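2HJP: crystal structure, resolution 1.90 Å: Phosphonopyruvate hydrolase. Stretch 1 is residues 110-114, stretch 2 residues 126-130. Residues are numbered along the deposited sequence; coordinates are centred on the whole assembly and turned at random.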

# COMPACT_ATOMS: atom_id res chain seq x y z
N GLU A 110 13.72 1.83 -20.31
CA GLU A 110 14.82 1.22 -21.11
C GLU A 110 14.35 0.13 -22.05
O GLU A 110 13.28 -0.49 -21.84
CB GLU A 110 15.88 0.65 -20.15
CG GLU A 110 15.28 -0.47 -19.27
CD GLU A 110 15.88 -0.48 -17.85
OE1 GLU A 110 16.02 -1.57 -17.29
OE2 GLU A 110 16.21 0.61 -17.31
N ASP A 111 15.15 -0.15 -23.06
CA ASP A 111 14.73 -1.15 -24.05
C ASP A 111 15.20 -2.60 -23.80
O ASP A 111 15.30 -3.42 -24.73
CB ASP A 111 15.12 -0.70 -25.47
CG ASP A 111 16.61 -0.38 -25.61
OD1 ASP A 111 17.38 -0.59 -24.64
OD2 ASP A 111 17.03 0.09 -26.69
N LYS A 112 15.49 -2.92 -22.54
CA LYS A 112 15.88 -4.29 -22.21
C LYS A 112 14.59 -5.14 -22.35
O LYS A 112 13.47 -4.63 -22.20
CB LYS A 112 16.38 -4.37 -20.77
CG LYS A 112 17.59 -3.51 -20.51
CD LYS A 112 18.54 -4.00 -19.38
CE LYS A 112 17.90 -4.13 -18.03
NZ LYS A 112 18.89 -4.72 -17.06
N THR A 113 14.74 -6.42 -22.62
CA THR A 113 13.58 -7.29 -22.73
C THR A 113 13.23 -7.53 -21.28
O THR A 113 14.07 -7.32 -20.38
CB THR A 113 13.91 -8.66 -23.33
OG1 THR A 113 14.82 -9.33 -22.45
CG2 THR A 113 14.59 -8.49 -24.68
N PHE A 114 12.01 -7.98 -21.03
CA PHE A 114 11.61 -8.23 -19.67
C PHE A 114 10.52 -9.26 -19.72
O PHE A 114 9.61 -9.13 -20.48
CB PHE A 114 11.04 -6.98 -19.02
CG PHE A 114 10.22 -7.29 -17.82
CD1 PHE A 114 10.85 -7.65 -16.63
CD2 PHE A 114 8.82 -7.40 -17.92
CE1 PHE A 114 10.12 -8.14 -15.55
CE2 PHE A 114 8.06 -7.88 -16.87
CZ PHE A 114 8.69 -8.26 -15.67
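Stretch 2 126-130: QELVR

The two stretches belong to one chain and meet as short loop segments. Neither forms a regular helix or strand. They are joined by a single beta bridge between Lys112 and Leu128, whose CA atoms lie 4.3 Å apart. The two hydrogen bonds of the bridge follow the antiparallel pattern. Stretch 2 nevertheless crosses stretch 1 obliquely, and the pairing does not continue as a ladder. Together the stretches bury 314 Å².

Glu110 makes no contact. Its closest side-chain approach is from Glu110 CB to Leu128 CD2, 7.6 Å.

Asp111 begins the contact. Its phi/psi of -93/24 is not extended, but Lys112 and Thr113 after it are. Asp111 O accepts a hydrogen bond from Val129 N at 2.9 Å, with a nearly straight N-H...O angle of 162°. The same Asp111 O lies 3.3 Å from Leu128 CA, so the carbonyl is close to two successive residues. The side chain points sideways with chi1 in p. Its OD1 is 3.6 Å from Leu128 CD1, a contact without a hydrogen bond. Both carboxylate oxygens are hydrogen-bonded elsewhere in the structure.

Lys112 faces Leu128 through its backbone. Its CA-to-CB bond points away from stretch 2, and the residue is exposed. Lys112 CA is 3.8 Å from Glu127 O and 4.2 Å from Leu128 CD2. Lys112 O approaches Val129 CG1 at 3.6 Å.

Thr113 completes the bridge. Its N donates to Glu127 O at 3.2 Å, again at 162°. Glu127 has phi/psi of -70/-31, whereas Leu128 and Val129 are extended. The CA-to-CB bond of Glu127 points away, and the acceptor is its main-chain O. Thr113 has the largest covered area of stretch 1, at 70 Å². Its methyl packs on backbone: CG2 is 3.2 Å from Gln126 O and 3.2 Å from Leu128 C. Thr113 CA also sits 3.5 Å from Val129 CG1. Val129, with chi1 in m, thus packs beside the main chain of Lys112 and Thr113.

Phe114 leaves the contact. Its CB points sideways, but the end of the side chain leads away. At the end of stretch 2, the CA-to-CB bond of Arg130 points away, and the residue makes no contact. It occupies the N-cap position, right before a helix.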

# COMPACT_ATOMS: atom_id res chain seq x y z
N GLN A 126 19.24 -10.69 -28.52
CA GLN A 126 18.04 -11.19 -27.77
C GLN A 126 17.89 -10.43 -26.43
O GLN A 126 16.86 -10.52 -25.76
CB GLN A 126 18.21 -12.70 -27.50
CG GLN A 126 18.05 -13.61 -28.71
CD GLN A 126 18.62 -15.00 -28.47
OE1 GLN A 126 18.77 -15.81 -29.43
NE2 GLN A 126 18.96 -15.31 -27.20
N GLU A 127 18.95 -9.69 -26.06
CA GLU A 127 18.99 -8.94 -24.81
C GLU A 127 18.07 -7.72 -24.76
O GLU A 127 17.60 -7.33 -23.68
CB GLU A 127 20.42 -8.49 -24.54
CG GLU A 127 21.43 -9.64 -24.67
CD GLU A 127 22.45 -9.68 -23.54
OE1 GLU A 127 23.57 -9.12 -23.69
OE2 GLU A 127 22.11 -10.28 -22.50
N LEU A 128 17.83 -7.10 -25.91
CA LEU A 128 16.96 -5.94 -26.01
C LEU A 128 15.67 -6.28 -26.78
O LEU A 128 15.62 -7.23 -27.55
CB LEU A 128 17.69 -4.78 -26.74
CG LEU A 128 19.07 -4.31 -26.28
CD1 LEU A 128 19.33 -2.85 -26.70
CD2 LEU A 128 19.14 -4.39 -24.83
N VAL A 129 14.60 -5.49 -26.59
CA VAL A 129 13.38 -5.77 -27.35
C VAL A 129 13.59 -5.25 -28.78
O VAL A 129 14.54 -4.54 -29.04
CB VAL A 129 12.13 -5.08 -26.71
CG1 VAL A 129 11.90 -5.63 -25.33
CG2 VAL A 129 12.32 -3.55 -26.64
N ARG A 130 12.71 -5.64 -29.69
CA ARG A 130 12.79 -5.20 -31.07
C ARG A 130 12.56 -3.71 -31.10
O ARG A 130 11.76 -3.18 -30.33
CB ARG A 130 11.71 -5.91 -31.95
CG ARG A 130 11.99 -7.43 -32.27
CD ARG A 130 10.68 -8.21 -32.17
NE ARG A 130 9.75 -7.38 -32.84
CZ ARG A 130 8.57 -7.00 -32.41
NH1 ARG A 130 8.06 -7.39 -31.26
NH2 ARG A 130 7.98 -6.13 -33.18